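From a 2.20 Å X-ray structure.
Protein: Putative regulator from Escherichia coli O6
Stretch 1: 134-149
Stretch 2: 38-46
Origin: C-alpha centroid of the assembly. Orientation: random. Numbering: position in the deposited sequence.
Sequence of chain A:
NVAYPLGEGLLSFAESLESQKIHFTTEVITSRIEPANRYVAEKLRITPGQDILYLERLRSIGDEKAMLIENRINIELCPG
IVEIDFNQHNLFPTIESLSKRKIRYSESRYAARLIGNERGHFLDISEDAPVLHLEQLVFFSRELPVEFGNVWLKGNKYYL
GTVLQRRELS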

ATOM      1  N   LEU A 134      -8.545  -1.893  -6.462  1.00 17.16           N
ATOM      2  CA  LEU A 134      -8.211  -1.715  -5.065  1.00 17.14           C
ATOM      3  C   LEU A 134      -9.127  -0.685  -4.445  1.00 16.55           C
ATOM      4  O   LEU A 134      -9.401   0.356  -5.066  1.00 14.70           O
ATOM      5  CB  LEU A 134      -6.801  -1.232  -5.040  1.00 18.31           C
ATOM      6  CG  LEU A 134      -6.080  -0.974  -3.774  1.00 22.00           C
ATOM      7  CD1 LEU A 134      -4.933  -1.942  -3.932  1.00 27.83           C
ATOM      8  CD2 LEU A 134      -5.578   0.459  -3.721  1.00 24.34           C
ATOM      9  N   GLU A 135      -9.668  -0.981  -3.257  1.00 15.98           N
ATOM     10  CA  GLU A 135     -10.262   0.070  -2.402  1.00 16.44           C
ATOM     11  C   GLU A 135      -9.296   0.290  -1.272  1.00 14.89           C
ATOM     12  O   GLU A 135      -8.903  -0.662  -0.632  1.00 14.54           O
ATOM     13  CB  GLU A 135     -11.573  -0.351  -1.748  1.00 15.61           C
ATOM     14  CG  GLU A 135     -12.734  -0.553  -2.636  1.00 23.11           C
ATOM     15  CD  GLU A 135     -13.976  -0.995  -1.834  1.00 27.56           C
ATOM     16  OE1 GLU A 135     -13.847  -1.750  -0.859  1.00 39.30           O
ATOM     17  OE2 GLU A 135     -15.072  -0.590  -2.141  1.00 28.51           O
ATOM     18  N   GLN A 136      -8.983   1.535  -0.962  1.00 14.58           N
ATOM     19  CA  GLN A 136      -8.046   1.838   0.076  1.00 13.16           C
ATOM     20  C   GLN A 136      -8.604   2.904   0.982  1.00 13.52           C
ATOM     21  O   GLN A 136      -9.071   3.952   0.514  1.00 14.93           O
ATOM     22  CB  GLN A 136      -6.779   2.383  -0.546  1.00 13.09           C
ATOM     23  CG  GLN A 136      -5.702   2.676   0.513  1.00 15.06           C
ATOM     24  CD  GLN A 136      -4.460   3.220  -0.074  1.00 18.67           C
ATOM     25  OE1 GLN A 136      -4.466   4.334  -0.674  1.00 17.59           O
ATOM     26  NE2 GLN A 136      -3.347   2.445   0.058  1.00 16.63           N
ATOM     27  N   LEU A 137      -8.540   2.660   2.269  1.00 12.17           N
ATOM     28  CA  LEU A 137      -9.005   3.606   3.260  1.00 12.42           C
ATOM     29  C   LEU A 137      -7.748   4.086   3.975  1.00 11.75           C
ATOM     30  O   LEU A 137      -6.989   3.289   4.435  1.00 10.74           O
ATOM     31  CB  LEU A 137      -9.997   2.921   4.221  1.00 11.62           C
ATOM     32  CG  LEU A 137     -10.816   3.790   5.173  1.00 14.75           C
ATOM     33  CD1 LEU A 137     -11.526   4.929   4.466  1.00  6.17           C
ATOM     34  CD2 LEU A 137     -11.816   2.967   5.989  1.00 14.75           C
ATOM     35  N   VAL A 138      -7.594   5.398   4.082  1.00 12.91           N
ATOM     36  CA  VAL A 138      -6.428   6.080   4.651  1.00 12.66           C
ATOM     37  C   VAL A 138      -6.867   6.863   5.886  1.00 13.00           C
ATOM     38  O   VAL A 138      -7.897   7.530   5.851  1.00 14.40           O
ATOM     39  CB  VAL A 138      -5.774   7.006   3.584  1.00 12.33           C
ATOM     40  CG1 VAL A 138      -4.556   7.759   4.172  1.00 10.73           C
ATOM     41  CG2 VAL A 138      -5.337   6.153   2.338  1.00 10.59           C
ATOM     42  N   PHE A 139      -6.105   6.736   6.991  1.00 13.11           N
ATOM     43  CA  PHE A 139      -6.491   7.212   8.315  1.00 12.73           C
ATOM     44  C   PHE A 139      -5.403   8.104   8.873  1.00 14.53           C
ATOM     45  O   PHE A 139      -4.202   7.821   8.708  1.00 14.88           O
ATOM     46  CB  PHE A 139      -6.583   6.084   9.319  1.00 13.22           C
ATOM     47  CG  PHE A 139      -7.654   5.063   9.058  1.00 14.36           C
ATOM     48  CD1 PHE A 139      -8.755   4.981   9.880  1.00 15.14           C
ATOM     49  CD2 PHE A 139      -7.489   4.108   8.078  1.00 15.41           C
ATOM     50  CE1 PHE A 139      -9.713   3.970   9.694  1.00 17.38           C
ATOM     51  CE2 PHE A 139      -8.422   3.091   7.860  1.00 13.25           C
ATOM     52  CZ  PHE A 139      -9.547   3.021   8.688  1.00 16.40           C
ATOM     53  N   PHE A 140      -5.820   9.149   9.588  1.00 14.09           N
ATOM     54  CA  PHE A 140      -4.938   9.835  10.501  1.00 15.20           C
ATOM     55  C   PHE A 140      -4.751   9.073  11.798  1.00 16.70           C
ATOM     56  O   PHE A 140      -3.675   8.992  12.352  1.00 19.34           O
ATOM     57  CB  PHE A 140      -5.552  11.175  10.844  1.00 15.56           C
ATOM     58  CG  PHE A 140      -5.535  12.173   9.723  1.00 13.31           C
ATOM     59  CD1 PHE A 140      -4.395  12.371   8.940  1.00 14.36           C
ATOM     60  CD2 PHE A 140      -6.657  12.944   9.473  1.00 15.01           C
ATOM     61  CE1 PHE A 140      -4.401  13.332   7.931  1.00 13.86           C
ATOM     62  CE2 PHE A 140      -6.651  13.946   8.477  1.00 14.70           C
ATOM     63  CZ  PHE A 140      -5.536  14.129   7.719  1.00 13.51           C
ATOM     64  N   SER A 141      -5.819   8.562  12.347  1.00 17.50           N
ATOM     65  CA  SER A 141      -5.710   7.806  13.556  1.00 18.08           C
ATOM     66  C   SER A 141      -6.644   6.662  13.353  1.00 20.20           C
ATOM     67  O   SER A 141      -7.464   6.677  12.424  1.00 18.56           O
ATOM     68  CB  SER A 141      -6.125   8.602  14.797  1.00 18.47           C
ATOM     69  OG  SER A 141      -7.528   8.872  14.788  1.00 16.11           O
ATOM     70  N   ARG A 142      -6.531   5.692  14.243  1.00 22.64           N
ATOM     71  CA  ARG A 142      -7.306   4.491  14.148  1.00 25.61           C
ATOM     72  C   ARG A 142      -8.784   4.826  14.059  1.00 26.32           C
ATOM     73  O   ARG A 142      -9.531   4.129  13.414  1.00 29.49           O
ATOM     74  CB  ARG A 142      -7.042   3.615  15.381  1.00 26.77           C
ATOM     75  CG  ARG A 142      -7.339   2.164  15.154  1.00 32.46           C
ATOM     76  CD  ARG A 142      -7.112   1.355  16.428  1.00 41.00           C
ATOM     77  NE  ARG A 142      -5.683   1.168  16.714  1.00 47.20           N
ATOM     78  CZ  ARG A 142      -4.877   0.269  16.124  1.00 51.47           C
ATOM     79  NH1 ARG A 142      -5.325  -0.567  15.177  1.00 52.81           N
ATOM     80  NH2 ARG A 142      -3.593   0.207  16.491  1.00 54.16           N
ATOM     81  N   GLU A 143      -9.222   5.908  14.668  1.00 26.01           N
ATOM     82  CA  GLU A 143     -10.631   6.244  14.644  1.00 26.22           C
ATOM     83  C   GLU A 143     -11.017   7.383  13.718  1.00 23.61           C
ATOM     84  O   GLU A 143     -12.143   7.796  13.727  1.00 23.40           O
ATOM     85  CB  GLU A 143     -11.073   6.654  16.059  1.00 27.76           C
ATOM     86  CG  GLU A 143     -10.997   5.514  17.086  1.00 34.02           C
ATOM     87  CD  GLU A 143      -9.839   5.665  18.094  1.00 43.05           C
ATOM     88  OE1 GLU A 143      -9.936   6.584  18.953  1.00 50.46           O
ATOM     89  OE2 GLU A 143      -8.865   4.862  18.066  1.00 48.50           O
ATOM     90  N   LEU A 144     -10.088   7.881  12.920  1.00 21.07           N
ATOM     91  CA  LEU A 144     -10.318   9.028  12.071  1.00 18.16           C
ATOM     92  C   LEU A 144      -9.814   8.786  10.635  1.00 16.56           C
ATOM     93  O   LEU A 144      -8.691   9.145  10.291  1.00 15.58           O
ATOM     94  CB  LEU A 144      -9.602  10.218  12.696  1.00 18.79           C
ATOM     95  CG  LEU A 144      -9.807  11.637  12.223  1.00 20.67           C
ATOM     96  CD1 LEU A 144     -11.311  12.009  12.288  1.00 21.00           C
ATOM     97  CD2 LEU A 144      -8.951  12.534  13.190  1.00 18.48           C
ATOM     98  N   PRO A 145     -10.655   8.201   9.771  1.00 13.87           N
ATOM     99  CA  PRO A 145     -10.385   8.131   8.353  1.00 13.26           C
ATOM    100  C   PRO A 145     -10.367   9.516   7.729  1.00 11.66           C
ATOM    101  O   PRO A 145     -10.988  10.436   8.261  1.00 12.64           O
ATOM    102  CB  PRO A 145     -11.574   7.291   7.801  1.00 12.90           C
ATOM    103  CG  PRO A 145     -12.211   6.724   8.948  1.00 13.92           C
ATOM    104  CD  PRO A 145     -11.993   7.692  10.063  1.00 14.92           C
ATOM    105  N   VAL A 146      -9.579   9.693   6.670  1.00 10.99           N
ATOM    106  CA  VAL A 146      -9.537  10.966   5.956  1.00  9.29           C
ATOM    107  C   VAL A 146      -9.833  10.806   4.462  1.00 11.23           C
ATOM    108  O   VAL A 146     -10.352  11.733   3.833  1.00 13.12           O
ATOM    109  CB  VAL A 146      -8.231  11.722   6.143  1.00  9.61           C
ATOM    110  CG1 VAL A 146      -6.993  10.947   5.613  1.00  8.72           C
ATOM    111  CG2 VAL A 146      -8.327  13.125   5.455  1.00  6.22           C
ATOM    112  N   GLU A 147      -9.535   9.638   3.888  1.00 11.67           N
ATOM    113  CA  GLU A 147      -9.643   9.485   2.439  1.00 12.03           C
ATOM    114  C   GLU A 147      -9.960   8.067   2.101  1.00 11.33           C
ATOM    115  O   GLU A 147      -9.487   7.159   2.797  1.00 13.43           O
ATOM    116  CB  GLU A 147      -8.348   9.925   1.740  1.00 12.54           C
ATOM    117  CG  GLU A 147      -8.402   9.990   0.202  1.00 13.70           C
ATOM    118  CD  GLU A 147      -8.069   8.685  -0.487  1.00 17.69           C
ATOM    119  OE1 GLU A 147      -7.233   7.912   0.043  1.00 17.41           O
ATOM    120  OE2 GLU A 147      -8.597   8.427  -1.580  1.00 19.90           O
ATOM    121  N   PHE A 148     -10.791   7.885   1.064  1.00 11.62           N
ATOM    122  CA  PHE A 148     -11.262   6.575   0.574  1.00 12.26           C
ATOM    123  C   PHE A 148     -11.057   6.578  -0.933  1.00 13.32           C
ATOM    124  O   PHE A 148     -11.699   7.358  -1.662  1.00 14.01           O
ATOM    125  CB  PHE A 148     -12.755   6.334   0.910  1.00 13.53           C
ATOM    126  CG  PHE A 148     -13.277   5.035   0.404  1.00 11.41           C
ATOM    127  CD1 PHE A 148     -12.722   3.841   0.837  1.00 15.78           C
ATOM    128  CD2 PHE A 148     -14.292   4.989  -0.524  1.00 17.37           C
ATOM    129  CE1 PHE A 148     -13.160   2.648   0.364  1.00 13.09           C
ATOM    130  CE2 PHE A 148     -14.742   3.749  -1.029  1.00 15.64           C
ATOM    131  CZ  PHE A 148     -14.210   2.623  -0.571  1.00 14.91           C
ATOM    132  N   GLY A 149     -10.116   5.757  -1.383  1.00 13.27           N
ATOM    133  CA  GLY A 149      -9.704   5.698  -2.770  1.00 13.64           C
ATOM    134  C   GLY A 149     -10.077   4.404  -3.442  1.00 14.09           C
ATOM    135  O   GLY A 149     -10.071   3.332  -2.820  1.00 15.25           O
TER
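Stretch 2 38-46: RYVAEKLRI

Stretch 1 is a β-hairpin: strand 134-139 runs out, a type I turn from Ser141 to Leu144 reverses the chain, and strand 144-149 returns beside it, the pair held by bonds such as Gln136 N to Gly149 O (2.8 Å). Stretch 2 is a short α-helix beginning at Arg38, and it lies across one face of this hairpin. Its axis passes 8.6 Å from that of strand 144-149, with their N-to-C directions 138° apart, and 10.1 Å from that of strand 134-139, at 41°. The helix therefore runs obliquely, its C-terminal end coming down near Pro145, whose CA is 5.2 Å from Leu44 CA.

The face offered to the helix is made by Glu135, Leu137, Pro145 and Phe148, whose CA-to-CB bonds all point toward it. Val138 points away, as alternation predicts; Val146 and Glu147 both point away where the strand is irregular, both their N atoms bonding to Val138 O, the second weakly. Leu44 fills the hollow between Leu137, Pro145 and Phe148. Its own CA-to-CB bond points away, yet with chi1 m and chi2 t its end swings back, so that Leu44 CD2 lies 4.3 Å from Leu137 CD1, 4.2 Å from Pro145 CB and 4.2 Å from Phe148 CB. Leu44 CD2 also reaches the strand backbone, 3.5 Å from Glu147 N. A branched, apolar side chain suits such a pocket.

Phe148 is the matching bump on the hairpin. One face of its ring receives the aliphatic part of Lys43, with Lys43 CG 4.0 Å from the ring centroid and near the ring normal. Val40 CG2 packs 4.1 Å from Phe148 CD2, and Tyr39 CE2 lies 3.7 Å from Phe148 CZ, the two aromatic rings meeting obliquely. Lysine serves well here because its methylenes can cover an aromatic face while its amine extends beyond; Lys43 NZ stays 4.4 Å from Glu135 OE1, too far for a salt bridge. Tyr39 OH donates a hydrogen bond to Glu135 OE2 at 2.8 Å.

Beyond Leu44 the helix closes in a Schellman motif. Arg45 adopts positive phi (54°), and Ile46 N bonds back to Ala41 O at 3.0 Å. Here the puckered ring of Pro145 fits against the end of the helix, Pro145 CG lying 3.6 Å from Lys43 O. The extended Arg45 side chain then reaches over the hairpin toward the turn: Pro145 CG and Phe139 CE1 lie over one face of its guanidinium, while Arg45 NH2 meets the edge of the Phe139 ring, 3.6 Å from Phe139 CE1. The O of water 1 lies 2.6 Å from Leu44 O and 2.7 Å from Pro145 O, within hydrogen-bonding reach of both.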

ATOM      1  N   ARG A  38     -23.979   6.463   0.962  1.00 12.95           N
ATOM      2  CA  ARG A  38     -24.005   5.719   2.204  1.00 14.68           C
ATOM      3  C   ARG A  38     -22.743   4.882   2.352  1.00 13.90           C
ATOM      4  O   ARG A  38     -22.147   4.809   3.445  1.00 13.71           O
ATOM      5  CB  ARG A  38     -25.230   4.807   2.306  1.00 16.02           C
ATOM      6  CG  ARG A  38     -26.512   5.522   2.728  1.00 24.02           C
ATOM      7  CD  ARG A  38     -27.749   4.629   2.510  1.00 33.39           C
ATOM      8  NE  ARG A  38     -27.812   4.273   1.082  1.00 42.11           N
ATOM      9  CZ  ARG A  38     -28.526   4.916   0.147  1.00 47.98           C
ATOM     10  NH1 ARG A  38     -29.327   5.938   0.470  1.00 50.46           N
ATOM     11  NH2 ARG A  38     -28.460   4.514  -1.134  1.00 49.69           N
ATOM     12  N   TYR A  39     -22.306   4.248   1.272  1.00 13.45           N
ATOM     13  CA  TYR A  39     -21.114   3.348   1.389  1.00 13.71           C
ATOM     14  C   TYR A  39     -19.887   4.136   1.714  1.00 12.22           C
ATOM     15  O   TYR A  39     -19.142   3.803   2.605  1.00 11.50           O
ATOM     16  CB  TYR A  39     -20.914   2.617   0.080  1.00 14.74           C
ATOM     17  CG  TYR A  39     -19.746   1.666   0.081  1.00 16.45           C
ATOM     18  CD1 TYR A  39     -19.786   0.502   0.866  1.00 16.73           C
ATOM     19  CD2 TYR A  39     -18.626   1.905  -0.731  1.00 19.68           C
ATOM     20  CE1 TYR A  39     -18.744  -0.407   0.850  1.00 21.42           C
ATOM     21  CE2 TYR A  39     -17.555   0.987  -0.753  1.00 21.52           C
ATOM     22  CZ  TYR A  39     -17.629  -0.167   0.052  1.00 22.15           C
ATOM     23  OH  TYR A  39     -16.601  -1.095   0.099  1.00 27.20           O
ATOM     24  N   VAL A  40     -19.702   5.239   0.994  1.00 11.43           N
ATOM     25  CA  VAL A  40     -18.560   6.089   1.229  1.00 10.84           C
ATOM     26  C   VAL A  40     -18.605   6.746   2.612  1.00 12.27           C
ATOM     27  O   VAL A  40     -17.576   6.879   3.309  1.00 12.68           O
ATOM     28  CB  VAL A  40     -18.456   7.147   0.149  1.00 10.55           C
ATOM     29  CG1 VAL A  40     -17.460   8.201   0.572  1.00 12.70           C
ATOM     30  CG2 VAL A  40     -18.013   6.515  -1.198  1.00 12.66           C
ATOM     31  N   ALA A  41     -19.806   7.167   3.024  1.00 12.62           N
ATOM     32  CA  ALA A  41     -19.952   7.769   4.334  1.00 13.39           C
ATOM     33  C   ALA A  41     -19.572   6.785   5.427  1.00 13.37           C
ATOM     34  O   ALA A  41     -18.889   7.169   6.353  1.00 14.25           O
ATOM     35  CB  ALA A  41     -21.402   8.347   4.544  1.00 12.20           C
ATOM     36  N   GLU A  42     -20.030   5.542   5.344  1.00 14.15           N
ATOM     37  CA  GLU A  42     -19.627   4.457   6.294  1.00 16.37           C
ATOM     38  C   GLU A  42     -18.105   4.237   6.317  1.00 16.18           C
ATOM     39  O   GLU A  42     -17.458   4.207   7.372  1.00 16.24           O
ATOM     40  CB  GLU A  42     -20.390   3.157   5.890  1.00 17.70           C
ATOM     41  CG  GLU A  42     -20.062   1.783   6.579  1.00 26.00           C
ATOM     42  CD  GLU A  42     -20.613   0.540   5.726  1.00 37.18           C
ATOM     43  OE1 GLU A  42     -21.637   0.699   4.975  1.00 42.70           O
ATOM     44  OE2 GLU A  42     -20.021  -0.592   5.790  1.00 44.57           O
ATOM     45  N   LYS A  43     -17.487   4.151   5.142  1.00 15.90           N
ATOM     46  CA  LYS A  43     -16.020   4.044   5.121  1.00 14.77           C
ATOM     47  C   LYS A  43     -15.337   5.200   5.827  1.00 14.35           C
ATOM     48  O   LYS A  43     -14.431   5.011   6.613  1.00 13.45           O
ATOM     49  CB  LYS A  43     -15.563   4.018   3.684  1.00 15.64           C
ATOM     50  CG  LYS A  43     -16.073   2.791   2.927  1.00 16.39           C
ATOM     51  CD  LYS A  43     -15.414   1.586   3.493  1.00 21.10           C
ATOM     52  CE  LYS A  43     -15.816   0.355   2.772  1.00 26.08           C
ATOM     53  NZ  LYS A  43     -14.934  -0.716   3.292  1.00 30.80           N
ATOM     54  N   LEU A  44     -15.744   6.434   5.525  1.00 13.78           N
ATOM     55  CA  LEU A  44     -15.089   7.598   6.092  1.00 12.46           C
ATOM     56  C   LEU A  44     -15.596   7.960   7.496  1.00 13.09           C
ATOM     57  O   LEU A  44     -15.089   8.872   8.135  1.00 13.97           O
ATOM     58  CB  LEU A  44     -15.270   8.768   5.156  1.00 12.74           C
ATOM     59  CG  LEU A  44     -14.440   8.842   3.861  1.00 11.92           C
ATOM     60  CD1 LEU A  44     -14.898  10.024   3.025  1.00  6.80           C
ATOM     61  CD2 LEU A  44     -12.956   8.963   4.178  1.00  9.96           C
ATOM     62  N   ARG A  45     -16.578   7.231   7.996  1.00 13.77           N
ATOM     63  CA  ARG A  45     -17.221   7.535   9.274  1.00 14.95           C
ATOM     64  C   ARG A  45     -17.741   8.944   9.348  1.00 14.62           C
ATOM     65  O   ARG A  45     -17.451   9.686  10.284  1.00 15.38           O
ATOM     66  CB  ARG A  45     -16.289   7.192  10.439  1.00 16.95           C
ATOM     67  CG  ARG A  45     -15.809   5.763  10.277  1.00 20.76           C
ATOM     68  CD  ARG A  45     -15.000   5.184  11.410  1.00 26.81           C
ATOM     69  NE  ARG A  45     -14.270   4.028  10.863  1.00 33.65           N
ATOM     70  CZ  ARG A  45     -13.294   3.342  11.473  1.00 38.56           C
ATOM     71  NH1 ARG A  45     -12.895   3.657  12.721  1.00 39.17           N
ATOM     72  NH2 ARG A  45     -12.738   2.294  10.823  1.00 39.08           N
ATOM     73  N   ILE A  46     -18.515   9.322   8.336  1.00 13.62           N
ATOM     74  CA  ILE A  46     -19.173  10.624   8.302  1.00 12.61           C
ATOM     75  C   ILE A  46     -20.660  10.399   8.054  1.00 10.69           C
ATOM     76  O   ILE A  46     -21.061   9.297   7.724  1.00  9.16           O
ATOM     77  CB  ILE A  46     -18.560  11.568   7.244  1.00 11.37           C
ATOM     78  CG1 ILE A  46     -18.684  10.996   5.838  1.00 12.27           C
ATOM     79  CG2 ILE A  46     -17.100  11.867   7.585  1.00 14.37           C
ATOM     80  CD1 ILE A  46     -18.128  11.986   4.729  1.00  6.62           C
TER
HETATM   81  O   HOH W   1     -13.641  11.009   8.264  1.00 21.36           O